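Long-range contacts in DNA primase (Aquifex aeolicus, PDB 2AU3), which probably synthesises the short RNA primers on single-stranded DNA from which DNA polymerase starts during DNA replication: residues Leu355-Arg360 with Glu389-Tyr394; Ile308-Ser313 with Tyr372-Ile377; Thr367-Arg371 with Ile400-Lys404; Leu293-Asp297 with Leu323-Pro329. All coordinates share one frame; numbering follows the deposited sequence.

Contact 1: residues Leu355-Arg360 with Glu389-Tyr394; sequences LIKTAR and EFHTKY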
loop_
_atom_site.group_PDB
_atom_site.type_symbol
_atom_site.label_atom_id
_atom_site.label_comp_id
_atom_site.label_asym_id
_atom_site.label_seq_id
_atom_site.Cartn_x
_atom_site.Cartn_y
_atom_site.Cartn_z
ATOM N N LEU A 355 4.417 -17.491 -24.937
ATOM C CA LEU A 355 5.525 -17.512 -25.906
ATOM C C LEU A 355 5.490 -18.760 -26.790
ATOM O O LEU A 355 5.575 -18.660 -28.003
ATOM C CB LEU A 355 6.885 -17.424 -25.214
ATOM C CG LEU A 355 7.223 -15.986 -24.818
ATOM C CD1 LEU A 355 8.299 -15.995 -23.747
ATOM C CD2 LEU A 355 7.674 -15.158 -26.034
ATOM N N ILE A 356 5.356 -19.923 -26.172
ATOM C CA ILE A 356 5.265 -21.183 -26.916
ATOM C C ILE A 356 4.099 -21.154 -27.907
ATOM O O ILE A 356 4.246 -21.596 -29.044
ATOM C CB ILE A 356 5.182 -22.403 -25.947
ATOM C CG1 ILE A 356 6.528 -22.596 -25.240
ATOM C CG2 ILE A 356 4.783 -23.675 -26.685
ATOM C CD1 ILE A 356 6.481 -23.426 -23.943
ATOM N N LYS A 357 2.961 -20.615 -27.483
ATOM C CA LYS A 357 1.770 -20.521 -28.334
ATOM C C LYS A 357 1.949 -19.572 -29.532
ATOM O O LYS A 357 1.454 -19.859 -30.646
ATOM C CB LYS A 357 0.567 -20.092 -27.499
ATOM C CG LYS A 357 -0.795 -20.360 -28.147
ATOM C CD LYS A 357 -1.932 -19.655 -27.389
ATOM C CE LYS A 357 -3.104 -19.334 -28.314
ATOM N NZ LYS A 357 -4.339 -20.164 -28.045
ATOM N N THR A 358 2.655 -18.457 -29.309
ATOM C CA THR A 358 2.756 -17.389 -30.308
ATOM C C THR A 358 4.103 -17.262 -31.052
ATOM O O THR A 358 4.240 -16.425 -31.943
ATOM C CB THR A 358 2.364 -16.023 -29.693
ATOM O OG1 THR A 358 3.185 -15.747 -28.547
ATOM C CG2 THR A 358 0.948 -16.061 -29.130
ATOM N N ALA A 359 5.093 -18.072 -30.689
ATOM C CA ALA A 359 6.407 -17.960 -31.316
ATOM C C ALA A 359 6.276 -18.036 -32.838
ATOM O O ALA A 359 7.031 -17.382 -33.557
ATOM C CB ALA A 359 7.351 -19.022 -30.800
ATOM N N ARG A 360 5.288 -18.811 -33.297
ATOM C CA ARG A 360 4.834 -18.857 -34.695
ATOM C C ARG A 360 4.774 -17.502 -35.432
ATOM O O ARG A 360 4.901 -17.453 -36.659
ATOM C CB ARG A 360 3.434 -19.480 -34.765
ATOM C CG ARG A 360 3.415 -21.000 -34.758
ATOM C CD ARG A 360 4.202 -21.616 -35.910
ATOM N NE ARG A 360 4.266 -23.076 -35.787
ATOM C CZ ARG A 360 5.070 -23.858 -36.506
ATOM N NH1 ARG A 360 5.879 -23.321 -37.410
ATOM N NH2 ARG A 360 5.063 -25.177 -36.324
ATOM N N GLU A 389 9.867 -28.236 -24.556
ATOM C CA GLU A 389 8.605 -27.993 -25.252
ATOM C C GLU A 389 8.815 -27.104 -26.482
ATOM O O GLU A 389 8.295 -27.399 -27.569
ATOM C CB GLU A 389 7.593 -27.347 -24.293
ATOM C CG GLU A 389 6.129 -27.648 -24.588
ATOM C CD GLU A 389 5.158 -26.809 -23.749
ATOM O OE1 GLU A 389 5.471 -26.494 -22.576
ATOM O OE2 GLU A 389 4.064 -26.469 -24.260
ATOM N N PHE A 390 9.583 -26.021 -26.301
ATOM C CA PHE A 390 9.893 -25.088 -27.379
ATOM C C PHE A 390 10.737 -25.767 -28.476
ATOM O O PHE A 390 10.476 -25.580 -29.667
ATOM C CB PHE A 390 10.643 -23.882 -26.827
ATOM C CG PHE A 390 10.549 -22.652 -27.685
ATOM C CD1 PHE A 390 9.627 -21.660 -27.389
ATOM C CD2 PHE A 390 11.417 -22.461 -28.757
ATOM C CE1 PHE A 390 9.546 -20.493 -28.166
ATOM C CE2 PHE A 390 11.351 -21.297 -29.540
ATOM C CZ PHE A 390 10.408 -20.311 -29.245
ATOM N N HIS A 391 11.747 -26.533 -28.059
ATOM C CA HIS A 391 12.598 -27.294 -28.971
ATOM C C HIS A 391 11.759 -28.272 -29.814
ATOM O O HIS A 391 11.869 -28.304 -31.053
ATOM C CB HIS A 391 13.653 -28.046 -28.155
ATOM C CG HIS A 391 14.403 -29.091 -28.926
ATOM N ND1 HIS A 391 15.421 -28.781 -29.806
ATOM C CD2 HIS A 391 14.300 -30.440 -28.928
ATOM C CE1 HIS A 391 15.899 -29.896 -30.329
ATOM N NE2 HIS A 391 15.239 -30.916 -29.811
ATOM N N THR A 392 10.923 -29.054 -29.132
ATOM C CA THR A 392 10.037 -30.023 -29.766
ATOM C C THR A 392 9.181 -29.339 -30.809
ATOM O O THR A 392 9.155 -29.731 -31.970
ATOM C CB THR A 392 9.142 -30.724 -28.712
ATOM O OG1 THR A 392 9.955 -31.536 -27.855
ATOM C CG2 THR A 392 8.118 -31.638 -29.393
ATOM N N LYS A 393 8.483 -28.302 -30.358
ATOM C CA LYS A 393 7.619 -27.536 -31.219
ATOM C C LYS A 393 8.374 -26.800 -32.375
ATOM O O LYS A 393 8.026 -27.027 -33.528
ATOM C CB LYS A 393 6.794 -26.517 -30.411
ATOM C CG LYS A 393 5.807 -25.712 -31.249
ATOM C CD LYS A 393 4.758 -24.988 -30.416
ATOM C CE LYS A 393 3.594 -24.519 -31.280
ATOM N NZ LYS A 393 2.654 -23.651 -30.516
ATOM N N TYR A 394 9.377 -25.935 -32.108
ATOM C CA TYR A 394 9.937 -25.118 -33.216
ATOM C C TYR A 394 11.303 -25.557 -33.772
ATOM O O TYR A 394 11.855 -24.900 -34.651
ATOM C CB TYR A 394 9.980 -23.641 -32.806
ATOM C CG TYR A 394 8.603 -23.131 -32.433
ATOM C CD1 TYR A 394 7.676 -22.804 -33.418
ATOM C CD2 TYR A 394 8.224 -23.002 -31.096
ATOM C CE1 TYR A 394 6.421 -22.348 -33.088
ATOM C CE2 TYR A 394 6.973 -22.540 -30.753
ATOM C CZ TYR A 394 6.074 -22.215 -31.760
ATOM O OH TYR A 394 4.829 -21.753 -31.442
#

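Contact 2: residues Ile308-Ser313 with Tyr372-Ile377; sequences IPLLLS and YYLGFI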
loop_
_atom_site.group_PDB
_atom_site.type_symbol
_atom_site.label_atom_id
_atom_site.label_comp_id
_atom_site.label_asym_id
_atom_site.label_seq_id
_atom_site.Cartn_x
_atom_site.Cartn_y
_atom_site.Cartn_z
ATOM N N ILE A 308 9.414 -8.288 -15.445
ATOM C CA ILE A 308 9.229 -9.740 -15.528
ATOM C C ILE A 308 10.433 -10.562 -15.030
ATOM O O ILE A 308 10.256 -11.481 -14.248
ATOM C CB ILE A 308 8.833 -10.147 -16.988
ATOM C CG1 ILE A 308 7.383 -9.776 -17.267
ATOM C CG2 ILE A 308 9.037 -11.616 -17.194
ATOM C CD1 ILE A 308 6.930 -9.880 -18.756
ATOM N N PRO A 309 11.662 -10.243 -15.456
ATOM C CA PRO A 309 12.830 -10.964 -14.949
ATOM C C PRO A 309 12.997 -10.834 -13.427
ATOM O O PRO A 309 13.494 -11.756 -12.798
ATOM C CB PRO A 309 13.985 -10.272 -15.670
ATOM C CG PRO A 309 13.340 -9.782 -16.946
ATOM C CD PRO A 309 12.056 -9.225 -16.450
ATOM N N LEU A 310 12.618 -9.698 -12.855
ATOM C CA LEU A 310 12.692 -9.579 -11.385
ATOM C C LEU A 310 11.712 -10.542 -10.726
ATOM O O LEU A 310 12.045 -11.170 -9.717
ATOM C CB LEU A 310 12.413 -8.153 -10.895
ATOM C CG LEU A 310 13.044 -6.992 -11.677
ATOM C CD1 LEU A 310 12.564 -5.688 -11.069
ATOM C CD2 LEU A 310 14.567 -7.070 -11.687
ATOM N N LEU A 311 10.525 -10.668 -11.311
ATOM C CA LEU A 311 9.518 -11.603 -10.791
ATOM C C LEU A 311 9.970 -13.066 -10.977
ATOM O O LEU A 311 9.878 -13.879 -10.037
ATOM C CB LEU A 311 8.139 -11.335 -11.422
ATOM C CG LEU A 311 7.563 -9.950 -11.061
ATOM C CD1 LEU A 311 6.344 -9.654 -11.878
ATOM C CD2 LEU A 311 7.222 -9.884 -9.563
ATOM N N LEU A 312 10.447 -13.386 -12.183
ATOM C CA LEU A 312 10.979 -14.723 -12.456
ATOM C C LEU A 312 12.088 -15.100 -11.470
ATOM O O LEU A 312 12.050 -16.181 -10.897
ATOM C CB LEU A 312 11.416 -14.883 -13.923
ATOM C CG LEU A 312 10.301 -14.752 -14.963
ATOM C CD1 LEU A 312 10.868 -14.754 -16.394
ATOM C CD2 LEU A 312 9.224 -15.851 -14.790
ATOM N N SER A 313 13.034 -14.189 -11.229
ATOM C CA SER A 313 14.152 -14.454 -10.319
ATOM C C SER A 313 13.668 -14.769 -8.909
ATOM O O SER A 313 14.278 -15.581 -8.202
ATOM C CB SER A 313 15.109 -13.265 -10.261
ATOM O OG SER A 313 15.560 -12.942 -11.552
ATOM N N TYR A 372 15.788 -15.487 -23.449
ATOM C CA TYR A 372 16.068 -14.446 -22.453
ATOM C C TYR A 372 15.281 -14.661 -21.138
ATOM O O TYR A 372 15.862 -14.671 -20.068
ATOM C CB TYR A 372 15.797 -13.076 -23.053
ATOM C CG TYR A 372 15.823 -11.922 -22.083
ATOM C CD1 TYR A 372 17.030 -11.337 -21.690
ATOM C CD2 TYR A 372 14.644 -11.382 -21.600
ATOM C CE1 TYR A 372 17.055 -10.264 -20.811
ATOM C CE2 TYR A 372 14.656 -10.301 -20.735
ATOM C CZ TYR A 372 15.858 -9.756 -20.331
ATOM O OH TYR A 372 15.858 -8.694 -19.467
ATOM N N TYR A 373 13.964 -14.818 -21.209
ATOM C CA TYR A 373 13.193 -15.029 -19.969
ATOM C C TYR A 373 13.579 -16.309 -19.260
ATOM O O TYR A 373 13.635 -16.364 -18.031
ATOM C CB TYR A 373 11.690 -15.025 -20.229
ATOM C CG TYR A 373 11.166 -13.670 -20.528
ATOM C CD1 TYR A 373 11.517 -12.591 -19.737
ATOM C CD2 TYR A 373 10.364 -13.452 -21.651
ATOM C CE1 TYR A 373 11.073 -11.312 -20.032
ATOM C CE2 TYR A 373 9.897 -12.191 -21.955
ATOM C CZ TYR A 373 10.247 -11.121 -21.136
ATOM O OH TYR A 373 9.800 -9.854 -21.421
ATOM N N LEU A 374 13.819 -17.349 -20.048
ATOM C CA LEU A 374 14.272 -18.633 -19.517
ATOM C C LEU A 374 15.464 -18.527 -18.585
ATOM O O LEU A 374 15.583 -19.336 -17.649
ATOM C CB LEU A 374 14.607 -19.590 -20.657
ATOM C CG LEU A 374 14.148 -21.033 -20.443
ATOM C CD1 LEU A 374 12.677 -21.090 -20.165
ATOM C CD2 LEU A 374 14.534 -21.939 -21.617
ATOM N N GLY A 375 16.345 -17.555 -18.841
ATOM C CA GLY A 375 17.573 -17.403 -18.090
ATOM C C GLY A 375 17.370 -16.870 -16.675
ATOM O O GLY A 375 18.338 -16.702 -15.932
ATOM N N PHE A 376 16.118 -16.587 -16.303
ATOM C CA PHE A 376 15.813 -16.051 -14.958
ATOM C C PHE A 376 15.087 -17.083 -14.064
ATOM O O PHE A 376 14.772 -16.817 -12.887
ATOM C CB PHE A 376 15.020 -14.734 -15.058
ATOM C CG PHE A 376 15.746 -13.631 -15.788
ATOM C CD1 PHE A 376 16.769 -12.908 -15.168
ATOM C CD2 PHE A 376 15.397 -13.294 -17.093
ATOM C CE1 PHE A 376 17.452 -11.883 -15.847
ATOM C CE2 PHE A 376 16.049 -12.238 -17.766
ATOM C CZ PHE A 376 17.086 -11.548 -17.148
ATOM N N ILE A 377 14.836 -18.256 -14.637
ATOM C CA ILE A 377 14.204 -19.376 -13.938
ATOM C C ILE A 377 15.249 -20.061 -13.085
ATOM O O ILE A 377 16.245 -20.566 -13.609
ATOM C CB ILE A 377 13.615 -20.381 -14.998
ATOM C CG1 ILE A 377 12.475 -19.728 -15.776
ATOM C CG2 ILE A 377 13.109 -21.673 -14.355
ATOM C CD1 ILE A 377 11.572 -18.865 -14.904
#

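Contact 3: residues Thr367-Arg371 with Ile400-Lys404; sequences TREFR and ILLMK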
loop_
_atom_site.group_PDB
_atom_site.type_symbol
_atom_site.label_atom_id
_atom_site.label_comp_id
_atom_site.label_asym_id
_atom_site.label_seq_id
_atom_site.Cartn_x
_atom_site.Cartn_y
_atom_site.Cartn_z
ATOM N N THR A 367 12.011 -16.426 -30.176
ATOM C CA THR A 367 13.027 -17.302 -29.603
ATOM C C THR A 367 13.930 -16.469 -28.706
ATOM O O THR A 367 14.308 -16.907 -27.622
ATOM C CB THR A 367 13.855 -17.976 -30.702
ATOM O OG1 THR A 367 13.057 -18.955 -31.375
ATOM C CG2 THR A 367 15.011 -18.796 -30.086
ATOM N N ARG A 368 14.264 -15.261 -29.170
ATOM C CA ARG A 368 15.112 -14.344 -28.411
ATOM C C ARG A 368 14.518 -14.083 -27.034
ATOM O O ARG A 368 15.218 -14.163 -26.019
ATOM C CB ARG A 368 15.242 -13.016 -29.155
ATOM C CG ARG A 368 16.666 -12.563 -29.319
ATOM C CD ARG A 368 16.907 -11.127 -28.850
ATOM N NE ARG A 368 16.825 -10.202 -29.974
ATOM C CZ ARG A 368 17.153 -8.921 -29.930
ATOM N NH1 ARG A 368 17.585 -8.354 -28.805
ATOM N NH2 ARG A 368 17.039 -8.207 -31.028
ATOM N N GLU A 369 13.216 -13.776 -27.020
ATOM C CA GLU A 369 12.505 -13.434 -25.792
ATOM C C GLU A 369 12.448 -14.643 -24.887
ATOM O O GLU A 369 12.811 -14.568 -23.728
ATOM C CB GLU A 369 11.078 -12.975 -26.103
ATOM C CG GLU A 369 10.932 -11.482 -26.356
ATOM C CD GLU A 369 9.528 -10.974 -26.023
ATOM O OE1 GLU A 369 8.542 -11.537 -26.575
ATOM O OE2 GLU A 369 9.415 -10.016 -25.217
ATOM N N PHE A 370 12.005 -15.758 -25.448
ATOM C CA PHE A 370 11.903 -17.019 -24.715
ATOM C C PHE A 370 13.215 -17.403 -24.027
ATOM O O PHE A 370 13.233 -17.687 -22.817
ATOM C CB PHE A 370 11.465 -18.133 -25.650
ATOM C CG PHE A 370 11.169 -19.437 -24.953
ATOM C CD1 PHE A 370 9.916 -19.681 -24.411
ATOM C CD2 PHE A 370 12.131 -20.438 -24.878
ATOM C CE1 PHE A 370 9.640 -20.904 -23.781
ATOM C CE2 PHE A 370 11.857 -21.648 -24.246
ATOM C CZ PHE A 370 10.621 -21.870 -23.693
ATOM N N ARG A 371 14.304 -17.404 -24.785
ATOM C CA ARG A 371 15.588 -17.793 -24.223
ATOM C C ARG A 371 16.067 -16.763 -23.205
ATOM O O ARG A 371 16.650 -17.123 -22.209
ATOM C CB ARG A 371 16.624 -18.065 -25.319
ATOM C CG ARG A 371 17.676 -17.001 -25.494
ATOM C CD ARG A 371 18.482 -17.100 -26.818
ATOM N NE ARG A 371 19.725 -17.847 -26.642
ATOM C CZ ARG A 371 20.785 -17.754 -27.436
ATOM N NH1 ARG A 371 20.774 -16.947 -28.496
ATOM N NH2 ARG A 371 21.861 -18.487 -27.179
ATOM N N ILE A 400 20.841 -23.493 -28.171
ATOM C CA ILE A 400 20.444 -22.101 -28.423
ATOM C C ILE A 400 19.535 -21.595 -27.289
ATOM O O ILE A 400 19.757 -20.521 -26.724
ATOM C CB ILE A 400 19.699 -21.967 -29.795
ATOM C CG1 ILE A 400 20.614 -22.319 -30.986
ATOM C CG2 ILE A 400 19.051 -20.575 -29.939
ATOM C CD1 ILE A 400 21.981 -21.612 -30.994
ATOM N N LEU A 401 18.520 -22.394 -26.965
ATOM C CA LEU A 401 17.564 -22.077 -25.919
ATOM C C LEU A 401 18.173 -21.972 -24.516
ATOM O O LEU A 401 17.727 -21.166 -23.701
ATOM C CB LEU A 401 16.421 -23.097 -25.914
ATOM C CG LEU A 401 15.631 -23.269 -27.217
ATOM C CD1 LEU A 401 14.600 -24.388 -27.049
ATOM C CD2 LEU A 401 14.967 -21.948 -27.634
ATOM N N LEU A 402 19.175 -22.792 -24.234
ATOM C CA LEU A 402 19.823 -22.767 -22.923
ATOM C C LEU A 402 21.005 -21.787 -22.868
ATOM O O LEU A 402 21.708 -21.707 -21.853
ATOM C CB LEU A 402 20.236 -24.175 -22.498
ATOM C CG LEU A 402 19.072 -25.129 -22.235
ATOM C CD1 LEU A 402 19.545 -26.381 -21.511
ATOM C CD2 LEU A 402 17.953 -24.439 -21.430
ATOM N N MET A 403 21.185 -21.028 -23.952
ATOM C CA MET A 403 22.238 -20.019 -24.077
ATOM C C MET A 403 23.641 -20.597 -23.839
ATOM O O MET A 403 24.505 -19.944 -23.237
ATOM C CB MET A 403 21.948 -18.781 -23.197
ATOM C CG MET A 403 21.042 -17.731 -23.885
ATOM S SD MET A 403 20.747 -16.168 -22.968
ATOM C CE MET A 403 19.939 -16.755 -21.515
ATOM N N LYS A 404 23.842 -21.828 -24.322
ATOM C CA LYS A 404 25.133 -22.519 -24.289
ATOM C C LYS A 404 26.036 -22.009 -25.408
ATOM O O LYS A 404 25.758 -22.236 -26.589
ATOM C CB LYS A 404 24.951 -24.036 -24.441
ATOM C CG LYS A 404 23.740 -24.609 -23.723
ATOM C CD LYS A 404 23.941 -26.076 -23.367
ATOM C CE LYS A 404 23.135 -26.463 -22.128
ATOM N NZ LYS A 404 23.959 -26.586 -20.904
HETATM O O HOH W 1 17.866 -19.470 -21.680
#

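Contact 4: residues Leu293-Asp297 with Leu323-Pro329; sequences LYDGD and LPEGYDP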
loop_
_atom_site.group_PDB
_atom_site.type_symbol
_atom_site.label_atom_id
_atom_site.label_comp_id
_atom_site.label_asym_id
_atom_site.label_seq_id
_atom_site.Cartn_x
_atom_site.Cartn_y
_atom_site.Cartn_z
ATOM N N LEU A 293 -0.333 -5.808 -14.884
ATOM C CA LEU A 293 -1.329 -5.041 -15.596
ATOM C C LEU A 293 -0.895 -3.618 -15.677
ATOM O O LEU A 293 -1.239 -2.802 -14.807
ATOM C CB LEU A 293 -2.674 -5.142 -14.861
ATOM C CG LEU A 293 -3.875 -4.373 -15.429
ATOM C CD1 LEU A 293 -4.418 -4.988 -16.714
ATOM C CD2 LEU A 293 -4.947 -4.332 -14.393
ATOM N N TYR A 294 -0.106 -3.306 -16.699
ATOM C CA TYR A 294 0.422 -1.975 -16.861
ATOM C C TYR A 294 -0.353 -1.313 -18.012
ATOM O O TYR A 294 -1.209 -1.949 -18.632
ATOM C CB TYR A 294 1.928 -2.043 -17.146
ATOM C CG TYR A 294 2.825 -2.356 -15.927
ATOM C CD1 TYR A 294 2.282 -2.673 -14.671
ATOM C CD2 TYR A 294 4.213 -2.339 -16.056
ATOM C CE1 TYR A 294 3.112 -2.950 -13.586
ATOM C CE2 TYR A 294 5.045 -2.597 -14.978
ATOM C CZ TYR A 294 4.486 -2.920 -13.754
ATOM O OH TYR A 294 5.329 -3.179 -12.712
ATOM N N ASP A 295 -0.102 -0.036 -18.261
ATOM C CA ASP A 295 -0.810 0.683 -19.325
ATOM C C ASP A 295 -0.697 -0.007 -20.694
ATOM O O ASP A 295 0.337 -0.578 -21.038
ATOM C CB ASP A 295 -0.291 2.121 -19.429
ATOM C CG ASP A 295 -0.640 2.960 -18.226
ATOM O OD1 ASP A 295 -1.567 2.583 -17.465
ATOM O OD2 ASP A 295 -0.033 4.034 -17.963
ATOM N N GLY A 296 -1.754 0.100 -21.492
ATOM C CA GLY A 296 -1.766 -0.447 -22.833
ATOM C C GLY A 296 -1.118 0.504 -23.827
ATOM O O GLY A 296 -1.753 0.987 -24.765
ATOM N N ASP A 297 0.155 0.799 -23.606
ATOM C CA ASP A 297 0.926 1.523 -24.603
ATOM C C ASP A 297 2.354 0.985 -24.611
ATOM O O ASP A 297 2.684 0.065 -23.852
ATOM C CB ASP A 297 0.824 3.050 -24.411
ATOM C CG ASP A 297 1.453 3.545 -23.115
ATOM O OD1 ASP A 297 2.060 2.745 -22.363
ATOM O OD2 ASP A 297 1.432 4.757 -22.794
ATOM N N LEU A 323 -3.754 -4.806 -21.785
ATOM C CA LEU A 323 -4.797 -3.839 -22.109
ATOM C C LEU A 323 -4.701 -3.416 -23.575
ATOM O O LEU A 323 -3.593 -3.317 -24.130
ATOM C CB LEU A 323 -4.646 -2.615 -21.225
ATOM C CG LEU A 323 -4.982 -2.836 -19.750
ATOM C CD1 LEU A 323 -4.578 -1.611 -18.961
ATOM C CD2 LEU A 323 -6.464 -3.124 -19.604
ATOM N N PRO A 324 -5.843 -3.131 -24.194
ATOM C CA PRO A 324 -5.839 -2.631 -25.579
ATOM C C PRO A 324 -5.155 -1.263 -25.679
ATOM O O PRO A 324 -5.130 -0.492 -24.708
ATOM C CB PRO A 324 -7.327 -2.550 -25.932
ATOM C CG PRO A 324 -8.019 -2.481 -24.646
ATOM C CD PRO A 324 -7.213 -3.254 -23.653
ATOM N N GLU A 325 -4.594 -0.985 -26.859
ATOM C CA GLU A 325 -3.780 0.203 -27.085
ATOM C C GLU A 325 -4.495 1.422 -26.629
ATOM O O GLU A 325 -5.649 1.631 -26.986
ATOM C CB GLU A 325 -3.426 0.368 -28.572
ATOM C CG GLU A 325 -2.547 1.579 -28.842
ATOM C CD GLU A 325 -1.163 1.427 -28.220
ATOM O OE1 GLU A 325 -0.675 0.288 -28.127
ATOM O OE2 GLU A 325 -0.559 2.447 -27.825
ATOM N N GLY A 326 -3.808 2.231 -25.831
ATOM C CA GLY A 326 -4.363 3.496 -25.393
ATOM C C GLY A 326 -5.124 3.500 -24.082
ATOM O O GLY A 326 -5.516 4.577 -23.620
ATOM N N TYR A 327 -5.329 2.323 -23.478
ATOM C CA TYR A 327 -6.075 2.212 -22.217
ATOM C C TYR A 327 -5.167 1.997 -21.023
ATOM O O TYR A 327 -4.300 1.135 -21.056
ATOM C CB TYR A 327 -7.051 1.028 -22.277
ATOM C CG TYR A 327 -8.241 1.262 -23.204
ATOM C CD1 TYR A 327 -9.488 1.628 -22.691
ATOM C CD2 TYR A 327 -8.099 1.172 -24.580
ATOM C CE1 TYR A 327 -10.580 1.845 -23.534
ATOM C CE2 TYR A 327 -9.183 1.405 -25.443
ATOM C CZ TYR A 327 -10.415 1.732 -24.906
ATOM O OH TYR A 327 -11.477 1.962 -25.734
ATOM N N ASP A 328 -5.411 2.734 -19.939
ATOM C CA ASP A 328 -4.859 2.345 -18.647
ATOM C C ASP A 328 -5.990 1.613 -17.902
ATOM O O ASP A 328 -7.107 1.550 -18.414
ATOM C CB ASP A 328 -4.297 3.552 -17.868
ATOM C CG ASP A 328 -5.356 4.541 -17.467
ATOM O OD1 ASP A 328 -6.494 4.430 -17.975
ATOM O OD2 ASP A 328 -5.138 5.469 -16.634
ATOM N N PRO A 329 -5.710 0.977 -16.764
ATOM C CA PRO A 329 -6.782 0.309 -16.020
ATOM C C PRO A 329 -8.043 1.170 -15.806
ATOM O O PRO A 329 -9.137 0.661 -15.971
ATOM C CB PRO A 329 -6.113 -0.043 -14.685
ATOM C CG PRO A 329 -4.691 -0.278 -15.061
ATOM C CD PRO A 329 -4.382 0.711 -16.173
HETATM O O HOH W 2 -1.384 -3.939 -20.096
#

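Contact 1: residues Leu355-Arg360 with Glu389-Tyr394
With CG anti to the carbonyl carbon (chi1 -58°), the ring of Tyr-394 reaches across to Ile-356, while Lys-393, its CG anti to the backbone N and its chain extended, comes alongside. Both grip one backbone oxygen near the end of helix 351-358: Tyr-394 OH donates to Ile-356 O in a very short bond of 2.5 Å, and Lys-393 NZ reaches Ile-356 O at 3.0 Å from above the carbonyl plane. Helices 351-358 and 380-394 thus pack within the helical domain of DnaG. Ala-359 suits its place because a lone methyl can sit over the Tyr-394 ring, CB 3.9 Å from the ring centroid in a CH-pi contact, and also touch Phe-390 CZ at 3.7 Å. Ile-356 brings CG1 to the edge of the Phe-390 ring, a ring that also stacks on Phe-370 of helix 363-374. Farther out, Tyr-394 CE1 lies over one face of the Arg-360 guanidinium, 3.5 Å from Arg-360 NE, but the planes are steeply inclined (71°) and do not stack.

Contact 2: residues Ile308-Ser313 with Tyr372-Ile377
This is an apolar helix-to-helix-end contact that joins the Toprim part of the chain to the helical domain: the last turns of helix 298-313 meet the end of helix 363-374 and the type I turn from Leu-374 to Ile-377. No hydrogen bond crosses it. Pro-309 lies at its middle, with CB over the centre of the Phe-376 ring, 3.5 Å from the centroid and 7° off the ring normal, a nearly ideal CH-pi contact. The compact pyrrolidine suits this spot, since its CG also touches Tyr-372 OH at 3.7 Å and meets the edge of Tyr-373. Ile-308 puts CG2 against Tyr-373 CE1 at 3.5 Å; with CG2 anti to the backbone N, this branch comes against the ring and CD1 extends to the phenol oxygen. Leu-312 forks: CD1 touches Tyr-373 CB at 3.9 Å, whereas CD2 meets Ile-377 CD1 at 3.8 Å. Ser-313 turns its hydroxyl back to its own helix, where OG donates to Pro-309 O at 2.7 Å, so that this polar group is satisfied beside the Phe-376 ring. Pro-309 O also accepts from Ser-313 N, and the two donors arrive from opposite faces of its plane. Ile-308 and Leu-311 also pack on strands 289-293 and 317-321; helix 298-313 joins these parallel neighbouring strands, a beta-alpha-beta crossover of the Toprim fold.

Contact 3: residues Thr367-Arg371 with Ile400-Lys404
Arg-371 lies across the end of helix 398-401, its guanidinium plane turned so that one face meets Ile-400: CG2 stands over the centre of that face, and Ile-400 O lies on that same face. Arg-371 NE is 2.7 Å from Ile-400 O. A chain bent at chi3 (-94°) folds the guanidinium against this helix end, and the Met-403 side chain crosses it aslant, with CG near NE. Met-403 has positive phi and is the C-prime residue of a Schellman motif, one of whose bonds is Met-403 N to Ile-400 O. Its flexible thioether bends at chi3 (-62°), bringing CE to 3.4 Å from Arg-371 O. Although the CB of Leu-401 points away, CD2 comes back across the Thr-367 side chain at about a right angle, 4.0 Å from Thr-367 CG2. The same methyl lies 4.2 Å from Phe-370 CD2. Threonine can offer its methyl here because OG1 bonds back to Leu-363 O. One water joins the backbones, donating to Arg-371 O at 2.7 Å and to Leu-401 O at 2.6 Å. A cationic side chain beside helix-end carbonyls would probably be favoured by the helix dipole, while the water satisfies two acceptors that could not bond to each other.

Contact 4: residues Leu293-Asp297 with Leu323-Pro329
Two backbone hydrogen bonds link the loops at Gly-296, the centre of an inverse gamma turn: Gly-296 N donates to Tyr-327 O at 2.8 Å, and Gly-326 N to Gly-296 O at 2.6 Å. Glycine suits position 296 because any CB would run into Leu-323 O and Pro-324 O; Gly-326, with positive phi, lies within the type II turn from Pro-324 to Tyr-327. Leu-293, its CG anti to the backbone N (chi1 179°), crosses Leu-323 at about a right angle, CD1 3.8 Å from Leu-323 CG, and slides past Pro-329. The side chains of Asp-295 and Asp-328 lie side by side, Asp-295 OD1 2.9 Å from Asp-328 CB, the carboxylate planes 58° apart. Asp-295 and Asp-297 are predicted magnesium ligands, and Glu-251, another, accepts a bond from Asp-295 N. Glu-325 CA makes a CA-H...O contact with Gly-296 O at 3.2 Å, and OE1 forms a salt bridge with Arg-301. The contact lies beyond the ends of strands 289-293 and 317-321, where Asp-297 N-caps helix 298-313 and Asp-328 N-caps helix 329-336.

Overall arrangement
From the N terminus, the first segment met is 293-297, at the end of a Toprim strand; contact 4 closes the loop through helix 298-313 and strand 317-321 at 323-329. Contact 2 opens inside that loop, at 308-313, and closes only at 372-377, so the two cross. It ties the Toprim part to the helical domain. Within that domain, contact 1 (355-360 with 389-394) and contact 3 (367-371 with 400-404) interlock, each crossing the other and contact 2. Helix 363-374 serves both contacts 2 and 3, and Phe-390 of contact 1 packs on Thr-367, Phe-370 and Leu-401 of contact 3. Contact 4 touches none of the others.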